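Local atomic coordinates of SxtG (Microseira wollei, PDB entry 6U1R), a protein that catalyses an amidino-group transfer in the saxitoxin biosynthetic pathway, probably through a covalent amidino-enzyme intermediate. Residues Tyr31-Ala36 with Leu269-Pro274; Asp137-Ile142 with Ala369-Arg374; Asp218-Gly223 with Leu263-Thr268; Val279-Val284 with Ser316-Leu321. All coordinates share one frame; numbering follows the deposited sequence. Where two conformers were deposited one is given.

Interaction 1 (Tyr31-Ala36 with Leu269-Pro274)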
loop_
_atom_site.group_PDB
_atom_site.type_symbol
_atom_site.label_atom_id
_atom_site.label_comp_id
_atom_site.label_asym_id
_atom_site.label_seq_id
_atom_site.Cartn_x
_atom_site.Cartn_y
_atom_site.Cartn_z
ATOM N N TYR A 31 10.112 -17.755 -6.644
ATOM C CA TYR A 31 11.152 -16.901 -7.195
ATOM C C TYR A 31 11.132 -16.804 -8.716
ATOM O O TYR A 31 11.884 -15.997 -9.267
ATOM C CB TYR A 31 12.526 -17.412 -6.745
ATOM C CG TYR A 31 12.797 -17.227 -5.274
ATOM C CD1 TYR A 31 13.195 -15.996 -4.775
ATOM C CD2 TYR A 31 12.672 -18.293 -4.378
ATOM C CE1 TYR A 31 13.480 -15.827 -3.424
ATOM C CE2 TYR A 31 12.938 -18.122 -3.026
ATOM C CZ TYR A 31 13.344 -16.893 -2.566
ATOM O OH TYR A 31 13.624 -16.708 -1.237
ATOM N N ASN A 32 10.299 -17.582 -9.400
ATOM C CA ASN A 32 10.295 -17.628 -10.859
ATOM C C ASN A 32 9.010 -18.321 -11.300
ATOM O O ASN A 32 8.188 -18.714 -10.472
ATOM C CB ASN A 32 11.550 -18.348 -11.357
ATOM C CG ASN A 32 11.696 -19.685 -10.710
ATOM O OD1 ASN A 32 10.822 -20.537 -10.859
ATOM N ND2 ASN A 32 12.760 -19.867 -9.914
ATOM N N GLU A 33 8.848 -18.499 -12.608
ATOM C CA GLU A 33 7.591 -19.013 -13.154
ATOM C C GLU A 33 7.544 -20.539 -13.272
ATOM O O GLU A 33 6.517 -21.068 -13.703
ATOM C CB GLU A 33 7.320 -18.398 -14.540
ATOM C CG GLU A 33 7.403 -16.855 -14.597
ATOM C CD GLU A 33 6.270 -16.124 -13.860
ATOM O OE1 GLU A 33 5.216 -16.741 -13.593
ATOM O OE2 GLU A 33 6.462 -14.923 -13.529
ATOM N N TRP A 34 8.604 -21.262 -12.890
ATOM C CA TRP A 34 8.744 -22.662 -13.296
ATOM C C TRP A 34 9.117 -23.642 -12.188
ATOM O O TRP A 34 9.002 -24.850 -12.430
ATOM C CB TRP A 34 9.802 -22.801 -14.400
ATOM C CG TRP A 34 11.139 -22.279 -13.979
ATOM C CD1 TRP A 34 12.051 -22.911 -13.170
ATOM C CD2 TRP A 34 11.719 -21.013 -14.326
ATOM N NE1 TRP A 34 13.153 -22.116 -12.994
ATOM C CE2 TRP A 34 12.983 -20.949 -13.696
ATOM C CE3 TRP A 34 11.303 -19.933 -15.118
ATOM C CZ2 TRP A 34 13.822 -19.848 -13.824
ATOM C CZ3 TRP A 34 12.138 -18.835 -15.233
ATOM C CH2 TRP A 34 13.388 -18.811 -14.611
ATOM N N ASP A 35 9.627 -23.202 -11.040
ATOM C CA ASP A 35 9.982 -24.169 -10.006
ATOM C C ASP A 35 8.741 -24.976 -9.607
ATOM O O ASP A 35 7.594 -24.525 -9.744
ATOM C CB ASP A 35 10.594 -23.476 -8.774
ATOM C CG ASP A 35 12.059 -23.085 -8.945
ATOM O OD1 ASP A 35 12.781 -23.629 -9.817
ATOM O OD2 ASP A 35 12.513 -22.227 -8.153
ATOM N N ALA A 36 8.982 -26.191 -9.113
ATOM C CA ALA A 36 7.916 -27.156 -8.851
ATOM C C ALA A 36 6.783 -26.563 -8.015
ATOM O O ALA A 36 6.987 -26.163 -6.864
ATOM C CB ALA A 36 8.511 -28.385 -8.149
ATOM N N LEU A 269 5.820 -12.207 -23.314
ATOM C CA LEU A 269 7.132 -12.707 -22.899
ATOM C C LEU A 269 6.887 -13.664 -21.739
ATOM O O LEU A 269 6.509 -13.215 -20.649
ATOM C CB LEU A 269 8.034 -11.545 -22.480
ATOM C CG LEU A 269 9.525 -11.836 -22.318
ATOM C CD1 LEU A 269 10.238 -11.895 -23.661
ATOM C CD2 LEU A 269 10.161 -10.810 -21.406
ATOM N N MET A 270 7.111 -14.960 -21.956
ATOM C CA MET A 270 6.790 -15.991 -20.967
ATOM C C MET A 270 7.978 -16.920 -20.718
ATOM O O MET A 270 8.217 -17.864 -21.493
ATOM C CB MET A 270 5.567 -16.778 -21.401
ATOM C CG MET A 270 4.295 -15.922 -21.279
ATOM S SD MET A 270 3.938 -15.610 -19.542
ATOM C CE MET A 270 2.920 -17.064 -19.171
ATOM N N PRO A 271 8.717 -16.704 -19.636
ATOM C CA PRO A 271 9.732 -17.681 -19.219
ATOM C C PRO A 271 9.077 -19.021 -18.925
ATOM O O PRO A 271 8.093 -19.098 -18.187
ATOM C CB PRO A 271 10.333 -17.053 -17.950
ATOM C CG PRO A 271 9.938 -15.596 -18.017
ATOM C CD PRO A 271 8.631 -15.558 -18.719
ATOM N N LEU A 272 9.633 -20.090 -19.494
ATOM C CA LEU A 272 9.097 -21.431 -19.262
ATOM C C LEU A 272 9.984 -22.310 -18.392
ATOM O O LEU A 272 9.461 -23.161 -17.680
ATOM C CB LEU A 272 8.858 -22.158 -20.589
ATOM C CG LEU A 272 7.920 -21.460 -21.580
ATOM C CD1 LEU A 272 7.709 -22.334 -22.805
ATOM C CD2 LEU A 272 6.591 -21.110 -20.932
ATOM N N ALA A 273 11.292 -22.102 -18.427
ATOM C CA ALA A 273 12.279 -22.904 -17.720
ATOM C C ALA A 273 13.620 -22.198 -17.831
ATOM O O ALA A 273 13.794 -21.335 -18.685
ATOM C CB ALA A 273 12.382 -24.322 -18.309
ATOM N N PRO A 274 14.587 -22.547 -16.972
ATOM C CA PRO A 274 15.926 -21.974 -17.130
ATOM C C PRO A 274 16.427 -22.139 -18.555
ATOM O O PRO A 274 16.422 -23.242 -19.101
ATOM C CB PRO A 274 16.768 -22.756 -16.109
ATOM C CG PRO A 274 15.774 -23.140 -15.060
ATOM C CD PRO A 274 14.514 -23.475 -15.831
#

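Interaction 2 (Asp137-Ile142 with Ala369-Arg374)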
loop_
_atom_site.group_PDB
_atom_site.type_symbol
_atom_site.label_atom_id
_atom_site.label_comp_id
_atom_site.label_asym_id
_atom_site.label_seq_id
_atom_site.Cartn_x
_atom_site.Cartn_y
_atom_site.Cartn_z
ATOM N N ASP A 137 -3.009 -10.257 -11.664
ATOM C CA ASP A 137 -2.960 -8.815 -11.919
ATOM C C ASP A 137 -2.689 -8.000 -10.659
ATOM O O ASP A 137 -2.166 -6.882 -10.742
ATOM C CB ASP A 137 -4.290 -8.324 -12.510
ATOM C CG ASP A 137 -4.642 -8.967 -13.831
ATOM O OD1 ASP A 137 -3.799 -9.715 -14.396
ATOM O OD2 ASP A 137 -5.786 -8.715 -14.313
ATOM N N VAL A 138 -3.053 -8.528 -9.495
ATOM C CA VAL A 138 -3.290 -7.728 -8.299
ATOM C C VAL A 138 -2.093 -7.782 -7.363
ATOM O O VAL A 138 -1.855 -6.847 -6.591
ATOM C CB VAL A 138 -4.569 -8.227 -7.592
ATOM C CG1 VAL A 138 -4.832 -7.454 -6.288
ATOM C CG2 VAL A 138 -5.757 -8.112 -8.552
ATOM N N PHE A 139 -1.333 -8.884 -7.420
ATOM C CA PHE A 139 -0.250 -9.163 -6.481
ATOM C C PHE A 139 0.968 -9.700 -7.217
ATOM O O PHE A 139 0.827 -10.483 -8.153
ATOM C CB PHE A 139 -0.605 -10.238 -5.442
ATOM C CG PHE A 139 -1.925 -10.038 -4.745
ATOM C CD1 PHE A 139 -2.015 -9.198 -3.658
ATOM C CD2 PHE A 139 -3.060 -10.702 -5.172
ATOM C CE1 PHE A 139 -3.218 -9.025 -2.985
ATOM C CE2 PHE A 139 -4.283 -10.520 -4.509
ATOM C CZ PHE A 139 -4.350 -9.677 -3.422
ATOM N N LEU A 140 2.144 -9.334 -6.737
ATOM C CA LEU A 140 3.402 -9.964 -7.098
ATOM C C LEU A 140 3.866 -10.837 -5.947
ATOM O O LEU A 140 3.785 -10.425 -4.783
ATOM C CB LEU A 140 4.493 -8.938 -7.359
ATOM C CG LEU A 140 4.498 -8.100 -8.607
ATOM C CD1 LEU A 140 5.522 -6.953 -8.374
ATOM C CD2 LEU A 140 4.889 -8.974 -9.782
ATOM N N VAL A 141 4.364 -12.026 -6.264
ATOM C CA VAL A 141 5.033 -12.871 -5.281
ATOM C C VAL A 141 6.519 -12.824 -5.586
ATOM O O VAL A 141 6.951 -13.284 -6.653
ATOM C CB VAL A 141 4.524 -14.321 -5.299
ATOM C CG1 VAL A 141 5.208 -15.103 -4.174
ATOM C CG2 VAL A 141 3.039 -14.372 -5.138
ATOM N N ILE A 142 7.302 -12.281 -4.652
ATOM C CA ILE A 142 8.749 -12.143 -4.798
ATOM C C ILE A 142 9.376 -12.884 -3.619
ATOM O O ILE A 142 9.490 -12.333 -2.515
ATOM C CB ILE A 142 9.215 -10.681 -4.826
ATOM C CG1 ILE A 142 8.481 -9.866 -5.901
ATOM C CG2 ILE A 142 10.741 -10.618 -5.065
ATOM C CD1 ILE A 142 8.656 -10.391 -7.325
ATOM N N ALA A 369 -5.152 -16.463 -14.223
ATOM C CA ALA A 369 -6.101 -17.008 -13.275
ATOM C C ALA A 369 -5.440 -17.554 -12.022
ATOM O O ALA A 369 -6.160 -18.029 -11.136
ATOM C CB ALA A 369 -6.922 -18.120 -13.945
ATOM N N THR A 370 -4.112 -17.468 -11.902
ATOM C CA THR A 370 -3.408 -18.062 -10.774
ATOM C C THR A 370 -2.420 -17.095 -10.142
ATOM O O THR A 370 -1.915 -16.169 -10.782
ATOM C CB THR A 370 -2.646 -19.334 -11.202
ATOM O OG1 THR A 370 -1.788 -19.033 -12.313
ATOM C CG2 THR A 370 -3.631 -20.452 -11.539
ATOM N N LEU A 371 -2.146 -17.319 -8.860
ATOM C CA LEU A 371 -1.005 -16.715 -8.186
ATOM C C LEU A 371 -0.226 -17.855 -7.542
ATOM O O LEU A 371 -0.719 -18.493 -6.605
ATOM C CB LEU A 371 -1.439 -15.677 -7.139
ATOM C CG LEU A 371 -0.293 -14.832 -6.567
ATOM C CD1 LEU A 371 0.240 -13.852 -7.627
ATOM C CD2 LEU A 371 -0.692 -14.071 -5.319
ATOM N N ASP A 372 0.980 -18.116 -8.046
ATOM C CA ASP A 372 1.813 -19.230 -7.566
ATOM C C ASP A 372 2.544 -18.846 -6.285
ATOM O O ASP A 372 3.726 -18.486 -6.299
ATOM C CB ASP A 372 2.811 -19.650 -8.641
ATOM C CG ASP A 372 3.667 -18.500 -9.128
ATOM O OD1 ASP A 372 3.094 -17.433 -9.413
ATOM O OD2 ASP A 372 4.907 -18.653 -9.229
ATOM N N VAL A 373 1.875 -19.028 -5.141
ATOM C CA VAL A 373 2.452 -18.574 -3.880
ATOM C C VAL A 373 3.590 -19.474 -3.394
ATOM O O VAL A 373 4.465 -19.004 -2.661
ATOM C CB VAL A 373 1.348 -18.424 -2.806
ATOM C CG1 VAL A 373 0.364 -17.347 -3.230
ATOM C CG2 VAL A 373 0.616 -19.702 -2.579
ATOM N N ARG A 374 3.623 -20.752 -3.763
ATOM C CA ARG A 374 4.722 -21.614 -3.314
ATOM C C ARG A 374 5.199 -22.511 -4.444
ATOM O O ARG A 374 4.460 -23.384 -4.914
ATOM C CB ARG A 374 4.346 -22.466 -2.102
ATOM C CG ARG A 374 5.575 -23.179 -1.542
ATOM C CD ARG A 374 5.375 -23.704 -0.121
ATOM N NE ARG A 374 4.377 -24.762 -0.083
ATOM C CZ ARG A 374 3.101 -24.600 0.262
ATOM N NH1 ARG A 374 2.619 -23.414 0.595
ATOM N NH2 ARG A 374 2.293 -25.643 0.258
#

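Interaction 3 (Asp218-Gly223 with Leu263-Thr268)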
loop_
_atom_site.group_PDB
_atom_site.type_symbol
_atom_site.label_atom_id
_atom_site.label_comp_id
_atom_site.label_asym_id
_atom_site.label_seq_id
_atom_site.Cartn_x
_atom_site.Cartn_y
_atom_site.Cartn_z
ATOM N N ASP A 218 2.085 -7.130 -15.547
ATOM C CA ASP A 218 3.023 -6.562 -16.516
ATOM C C ASP A 218 4.474 -6.999 -16.258
ATOM O O ASP A 218 5.389 -6.485 -16.933
ATOM C CB ASP A 218 2.940 -5.027 -16.522
ATOM C CG ASP A 218 1.871 -4.503 -17.471
ATOM O OD1 ASP A 218 1.755 -5.057 -18.590
ATOM O OD2 ASP A 218 1.145 -3.555 -17.084
ATOM N N PHE A 219 4.687 -7.951 -15.337
ATOM C CA PHE A 219 6.011 -8.468 -14.997
ATOM C C PHE A 219 6.013 -9.995 -14.981
ATOM O O PHE A 219 5.012 -10.626 -14.622
ATOM C CB PHE A 219 6.475 -7.945 -13.632
ATOM C CG PHE A 219 6.512 -6.451 -13.551
ATOM C CD1 PHE A 219 5.379 -5.736 -13.199
ATOM C CD2 PHE A 219 7.668 -5.758 -13.853
ATOM C CE1 PHE A 219 5.400 -4.372 -13.140
ATOM C CE2 PHE A 219 7.695 -4.375 -13.779
ATOM C CZ PHE A 219 6.560 -3.681 -13.433
ATOM N N VAL A 220 7.141 -10.585 -15.402
ATOM C CA VAL A 220 7.384 -12.018 -15.257
ATOM C C VAL A 220 8.737 -12.208 -14.582
ATOM O O VAL A 220 9.634 -11.368 -14.706
ATOM C CB VAL A 220 7.329 -12.775 -16.604
ATOM C CG1 VAL A 220 5.896 -12.949 -17.034
ATOM C CG2 VAL A 220 8.135 -12.043 -17.678
ATOM N N ARG A 221 8.878 -13.318 -13.844
ATOM C CA ARG A 221 9.949 -13.486 -12.854
ATOM C C ARG A 221 10.944 -14.575 -13.247
ATOM O O ARG A 221 10.548 -15.727 -13.466
ATOM C CB ARG A 221 9.335 -13.824 -11.495
ATOM C CG ARG A 221 8.500 -12.656 -10.879
ATOM C CD ARG A 221 7.574 -13.087 -9.751
ATOM N NE ARG A 221 6.742 -14.174 -10.246
ATOM C CZ ARG A 221 6.598 -15.358 -9.672
ATOM N NH1 ARG A 221 7.133 -15.629 -8.476
ATOM N NH2 ARG A 221 5.890 -16.281 -10.306
ATOM N N CYS A 222 12.240 -14.218 -13.256
ATOM C CA CYS A 222 13.348 -15.148 -13.541
ATOM C C CYS A 222 14.428 -15.063 -12.455
ATOM O O CYS A 222 15.592 -14.774 -12.730
ATOM C CB CYS A 222 14.004 -14.864 -14.890
ATOM S SG CYS A 222 12.892 -15.069 -16.286
ATOM N N GLY A 223 14.048 -15.352 -11.224
ATOM C CA GLY A 223 14.993 -15.225 -10.116
ATOM C C GLY A 223 15.376 -13.780 -9.895
ATOM O O GLY A 223 14.513 -12.902 -9.765
ATOM N N LEU A 263 -1.463 -4.439 -22.309
ATOM C CA LEU A 263 -1.961 -4.463 -20.940
ATOM C C LEU A 263 -1.683 -5.883 -20.431
ATOM O O LEU A 263 -2.374 -6.826 -20.825
ATOM C CB LEU A 263 -3.441 -4.107 -20.889
ATOM C CG LEU A 263 -4.238 -4.049 -19.580
ATOM C CD1 LEU A 263 -3.429 -3.936 -18.339
ATOM C CD2 LEU A 263 -5.193 -2.857 -19.650
ATOM N N HIS A 264 -0.624 -6.016 -19.636
ATOM C CA HIS A 264 -0.083 -7.268 -19.108
ATOM C C HIS A 264 0.861 -7.912 -20.115
ATOM O O HIS A 264 0.681 -7.780 -21.331
ATOM C CB HIS A 264 -1.196 -8.234 -18.668
ATOM C CG HIS A 264 -2.124 -7.619 -17.669
ATOM N ND1 HIS A 264 -3.455 -7.964 -17.563
ATOM C CD2 HIS A 264 -1.913 -6.641 -16.754
ATOM C CE1 HIS A 264 -4.025 -7.216 -16.633
ATOM N NE2 HIS A 264 -3.107 -6.421 -16.112
ATOM N N ILE A 265 1.916 -8.540 -19.596
ATOM C CA ILE A 265 3.017 -9.051 -20.413
ATOM C C ILE A 265 2.903 -10.554 -20.691
ATOM O O ILE A 265 3.694 -11.091 -21.496
ATOM C CB ILE A 265 4.365 -8.706 -19.732
ATOM C CG1 ILE A 265 5.526 -8.617 -20.744
ATOM C CG2 ILE A 265 4.688 -9.681 -18.566
ATOM C CD1 ILE A 265 6.845 -8.062 -20.124
ATOM N N ASP A 266 1.943 -11.248 -20.076
ATOM C CA ASP A 266 1.955 -12.704 -20.087
ATOM C C ASP A 266 1.202 -13.305 -21.289
ATOM O O ASP A 266 0.831 -14.485 -21.257
ATOM C CB ASP A 266 1.474 -13.276 -18.731
ATOM C CG ASP A 266 0.155 -12.710 -18.210
ATOM O OD1 ASP A 266 -0.374 -11.721 -18.740
ATOM O OD2 ASP A 266 -0.346 -13.283 -17.186
ATOM N N THR A 267 1.026 -12.529 -22.368
ATOM C CA THR A 267 0.882 -13.069 -23.717
ATOM C C THR A 267 1.981 -12.557 -24.643
ATOM O O THR A 267 1.882 -12.740 -25.865
ATOM C CB THR A 267 -0.491 -12.748 -24.336
ATOM O OG1 THR A 267 -0.676 -11.340 -24.460
ATOM C CG2 THR A 267 -1.611 -13.326 -23.513
ATOM N N THR A 268 3.044 -11.961 -24.089
ATOM C CA THR A 268 4.128 -11.344 -24.847
ATOM C C THR A 268 5.466 -12.015 -24.590
ATOM O O THR A 268 6.178 -12.380 -25.553
ATOM C CB THR A 268 4.216 -9.838 -24.505
ATOM O OG1 THR A 268 3.001 -9.161 -24.889
ATOM C CG2 THR A 268 5.422 -9.169 -25.187
#

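Interaction 4 (Val279-Val284 with Ser316-Leu321)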
loop_
_atom_site.group_PDB
_atom_site.type_symbol
_atom_site.label_atom_id
_atom_site.label_comp_id
_atom_site.label_asym_id
_atom_site.label_seq_id
_atom_site.Cartn_x
_atom_site.Cartn_y
_atom_site.Cartn_z
ATOM N N VAL A 279 8.218 -16.242 -26.787
ATOM C CA VAL A 279 8.076 -14.863 -27.235
ATOM C C VAL A 279 7.017 -14.756 -28.328
ATOM O O VAL A 279 6.916 -15.617 -29.208
ATOM C CB VAL A 279 9.427 -14.307 -27.729
ATOM C CG1 VAL A 279 9.251 -12.929 -28.266
ATOM C CG2 VAL A 279 10.426 -14.330 -26.593
ATOM N N ASN A 280 6.234 -13.689 -28.255
ATOM C CA ASN A 280 5.163 -13.419 -29.201
ATOM C C ASN A 280 5.748 -12.783 -30.456
ATOM O O ASN A 280 6.346 -11.708 -30.362
ATOM C CB ASN A 280 4.153 -12.477 -28.527
ATOM C CG ASN A 280 2.968 -12.144 -29.398
ATOM O OD1 ASN A 280 3.099 -11.908 -30.605
ATOM N ND2 ASN A 280 1.787 -12.090 -28.776
ATOM N N PRO A 281 5.598 -13.391 -31.642
ATOM C CA PRO A 281 6.291 -12.849 -32.823
ATOM C C PRO A 281 5.717 -11.537 -33.336
ATOM O O PRO A 281 6.408 -10.836 -34.087
ATOM C CB PRO A 281 6.139 -13.967 -33.864
ATOM C CG PRO A 281 4.871 -14.615 -33.531
ATOM C CD PRO A 281 4.789 -14.570 -31.985
ATOM N N GLU A 282 4.485 -11.194 -32.986
ATOM C CA GLU A 282 3.892 -9.934 -33.412
ATOM C C GLU A 282 4.158 -8.798 -32.432
ATOM O O GLU A 282 4.268 -7.638 -32.852
ATOM C CB GLU A 282 2.383 -10.122 -33.603
ATOM C CG GLU A 282 2.020 -10.954 -34.840
ATOM C CD GLU A 282 2.326 -10.221 -36.135
ATOM O OE1 GLU A 282 2.016 -9.018 -36.205
ATOM O OE2 GLU A 282 2.880 -10.836 -37.068
ATOM N N PHE A 283 4.253 -9.091 -31.135
ATOM C CA PHE A 283 4.452 -8.042 -30.140
ATOM C C PHE A 283 5.920 -7.765 -29.810
ATOM O O PHE A 283 6.208 -6.726 -29.196
ATOM C CB PHE A 283 3.737 -8.392 -28.830
ATOM C CG PHE A 283 2.221 -8.541 -28.942
ATOM C CD1 PHE A 283 1.529 -8.203 -30.100
ATOM C CD2 PHE A 283 1.502 -9.018 -27.858
ATOM C CE1 PHE A 283 0.151 -8.358 -30.174
ATOM C CE2 PHE A 283 0.133 -9.175 -27.918
ATOM C CZ PHE A 283 -0.548 -8.838 -29.075
ATOM N N VAL A 284 6.847 -8.649 -30.179
ATOM C CA VAL A 284 8.254 -8.521 -29.795
ATOM C C VAL A 284 9.120 -8.503 -31.045
ATOM O O VAL A 284 9.006 -9.391 -31.895
ATOM C CB VAL A 284 8.679 -9.672 -28.858
ATOM C CG1 VAL A 284 10.175 -9.688 -28.662
ATOM C CG2 VAL A 284 7.970 -9.551 -27.516
ATOM N N SER A 316 -7.809 -11.612 -27.351
ATOM C CA SER A 316 -6.673 -11.508 -28.256
ATOM C C SER A 316 -6.363 -12.906 -28.763
ATOM O O SER A 316 -6.515 -13.892 -28.032
ATOM C CB SER A 316 -5.433 -10.911 -27.575
ATOM O OG SER A 316 -4.231 -11.214 -28.294
ATOM N N GLU A 317 -5.965 -13.000 -30.022
ATOM C CA GLU A 317 -5.643 -14.315 -30.541
ATOM C C GLU A 317 -4.383 -14.875 -29.902
ATOM O O GLU A 317 -4.114 -16.070 -30.036
ATOM C CB GLU A 317 -5.522 -14.253 -32.066
ATOM C CG GLU A 317 -4.189 -13.830 -32.605
ATOM C CD GLU A 317 -4.294 -13.308 -34.025
ATOM O OE1 GLU A 317 -4.625 -12.115 -34.188
ATOM O OE2 GLU A 317 -4.060 -14.096 -34.972
ATOM N N TRP A 318 -3.622 -14.060 -29.178
ATOM C CA TRP A 318 -2.384 -14.531 -28.574
ATOM C C TRP A 318 -2.600 -15.088 -27.177
ATOM O O TRP A 318 -1.628 -15.304 -26.449
ATOM C CB TRP A 318 -1.337 -13.412 -28.578
ATOM C CG TRP A 318 -0.944 -13.122 -29.998
ATOM C CD1 TRP A 318 -1.300 -12.038 -30.744
ATOM C CD2 TRP A 318 -0.186 -13.980 -30.872
ATOM N NE1 TRP A 318 -0.789 -12.149 -32.010
ATOM C CE2 TRP A 318 -0.111 -13.337 -32.119
ATOM C CE3 TRP A 318 0.441 -15.227 -30.716
ATOM C CZ2 TRP A 318 0.574 -13.884 -33.199
ATOM C CZ3 TRP A 318 1.127 -15.773 -31.800
ATOM C CH2 TRP A 318 1.172 -15.101 -33.027
ATOM N N ALA A 319 -3.852 -15.362 -26.806
ATOM C CA ALA A 319 -4.131 -15.940 -25.498
ATOM C C ALA A 319 -3.414 -17.268 -25.267
ATOM O O ALA A 319 -3.268 -17.683 -24.108
ATOM C CB ALA A 319 -5.639 -16.141 -25.323
ATOM N N GLY A 320 -2.971 -17.947 -26.331
ATOM C CA GLY A 320 -2.333 -19.245 -26.185
ATOM C C GLY A 320 -1.020 -19.211 -25.432
ATOM O O GLY A 320 -0.596 -20.252 -24.905
ATOM N N LEU A 321 -0.345 -18.050 -25.393
ATOM C CA LEU A 321 0.903 -17.901 -24.647
ATOM C C LEU A 321 0.708 -17.843 -23.132
ATOM O O LEU A 321 1.696 -17.965 -22.398
ATOM C CB LEU A 321 1.657 -16.638 -25.102
ATOM C CG LEU A 321 2.512 -16.758 -26.368
ATOM C CD1 LEU A 321 1.667 -16.632 -27.618
ATOM C CD2 LEU A 321 3.604 -15.702 -26.349
#

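Interaction 1 (Tyr31-Ala36 with Leu269-Pro274)
Trp34 takes CH-pi contacts from Ala273 and Pro274 over one face and packs its edge against Pro271, in a buried contact that ties the loop before strand 37-42 to strand 269-273, within the alpha/beta propeller fold of the amidinotransferase family. No hydrogen bond crosses between the two segments, so the evidence is the placing of carbons around the indole. Pro274 CD stands over one face, 3.6 Å from the centroid of the five-membered ring of Trp34 and 17° off its normal. Ala273 CA shares that face at 4.2 Å from the same centroid. Pro271 approaches differently: its CB lies in the ring plane at the edge, 3.7 Å from Trp34 CZ3, and the two side chains cross at about a right angle.

On the opposite face Asn32 OD1 sits 3.4 Å above the Trp34 ring plane, toward the rim. Asn32 OD1 is gripped by Trp34 N at 3.1 Å and Asp35 N at 2.9 Å, which defines an Asx turn extended to an Asx motif and holds the loop in shape beside the ring. Glu33 meets Pro271 through CB, while its carboxylate is hydrogen-bonded by Arg221 N and His367 NE2. On the strand, Leu272 and Ala273 form a classic beta bulge, and the buried Leu272 O, 3.3 Å from Trp34 CB, has no polar partner in the model.

Interaction 2 (Asp137-Ile142 with Ala369-Arg374)
Val141 and Leu371 bring together two outermost strands of separate three-stranded sheets, 139-142 and 370-375, in the interior of the amidinotransferase propeller. The strand segments run in similar directions, at 28° to each other, with axes 7.6 Å apart at closest approach. That spacing and the absence of any hydrogen bond between them show side-chain packing between sheets, not pairing within one.

Leu371 reaches across with its branched end. Its CG is anti to the backbone N (chi1 -170°), and this carbon, Leu371 CG, meets Val141 CG2 at 3.7 Å. Both methyls of Leu371 lie near Val141 CG2 and also touch Phe139: Leu371 CD2 packs on Phe139 CB at 3.8 Å, and Leu371 CD1 lies 3.5 Å from Phe139 O. Phe139 and Leu371 cross at about a right angle, whereas Val141 and Leu371 meet obliquely. Further along, Val141 CG2 approaches Val373 CG1 more loosely, at 4.4 Å. On the second strand Asp372 is the centre of an inverse gamma turn, and Val373 with Arg374 makes a classic beta bulge facing Glu39 of strand 37-42.

The carboxylate of Asp372 takes its partners outside the pair, in salt bridges to Arg136, Arg375 and Arg221. Three arginines around one buried acid would probably stabilise its ionised form, while the interface itself, mostly aliphatic carbons and with no hydrogen bond across it, rests on van der Waals packing.

Interaction 3 (Asp218-Gly223 with Leu263-Thr268)
At the predicted active site, where the residues leading into strand 219-222 pass the loop between strands 251-255 and 269-273, Asp218 meets His264. Their CA atoms are 4.1 Å apart, a close backbone approach. Asp218 OD1 accepts from His264 N at 2.8 Å, but the N-H...O angle of 126° makes this a weak bond. The same carboxylate has other partners, with Gln229 at OD1 and Thr234 and Ser231 at OD2, so several donors fix its rotation.

Next to this polar link Ile265 packs on backbone and side chain together. Its rotamer sets CG2 between the backbone N and the carbonyl carbon, and from there Ile265 CG2 touches Asp218 C at 3.5 Å. Ile265 CG2 also reaches Val220 CG1 at 3.8 Å, the two side chains crossing obliquely. The loop is tightened by a backbone bond from Thr268 N to Ile265 O of 2.8 Å.

The His264 ring turns its NE2 to Asp215 OD2, with which it is hydrogen-bonded, and Leu263 CD1 lies 3.3 Å above one face of the His264 ring, toward its rim. With the side chain of Cys368 about 5 Å from that of His264, the layout is consistent with the predicted Cys-His-Asp site (Cys368, His264, Asp215), as in the amidinotransferase family.

Interaction 4 (Val279-Val284 with Ser316-Leu321)
The aromatic part of this contact is the pair Phe283 and Trp318, the edge of the indole directed at the face of the phenyl ring. The centroids of the Phe283 ring and the five-membered ring of Trp318 are 5.0 Å apart with planes at 65°, which identifies an edge-to-face pair. Its nearest atoms are Phe283 CZ and Trp318 CD1, at 3.7 Å.

Apolar packing extends from the far end of the indole, where Pro281 CG meets Trp318 CH2 at 3.8 Å. Leu321 adds a methyl, CD2, lying 3.9 Å from Asn280 CB.

Two turn motifs shape the loops that carry these groups, one after strand 276-279 and the other before strand 324-325. Asn280 OD1 accepts from Glu282 N at 2.8 Å and from Phe283 N, forming an Asx turn and an Asx motif; the first donor lies in the carbonyl plane, the second well above it. Ser316 OG accepts from Trp318 N at 3.0 Å in an ST turn, just ahead of the 3-10 segment 319-321.

Polar contact with the rings comes from the Asn280 amide, whose CG, anti to the backbone N (chi1 -179°), carries it out toward Trp318. Asn280 ND2 lies over one indole face, 3.2 Å from Trp318 CG, with amide and ring planes 52° apart. The same nitrogen is hydrogen-bonded to Thr267 O and stands 3.2 Å above the Phe283 ring plane, toward its rim.

Overall arrangement
Interactions 1, 2 and 3 cluster, with centres 11 to 13 Å apart, and interaction 4 lies beyond interaction 3, about 12 Å from it and 21 Å from interaction 2. Along the chain the segments of interactions 1 and 2 alternate, interaction 3 falls within the span of both, and interaction 4 follows interactions 1 and 3. Arg221 on strand 219-222 connects the first three: it forms salt bridges with Glu33 and with Asp372. Backbone continuity joins 263-268 to strand 269-273, and a probable hydrogen bond from Asn280 N to Thr268 O (3.0 Å) links interactions 3 and 4. The contacts thus join separate three-stranded sheets near the predicted active site, consistent with the propeller fold.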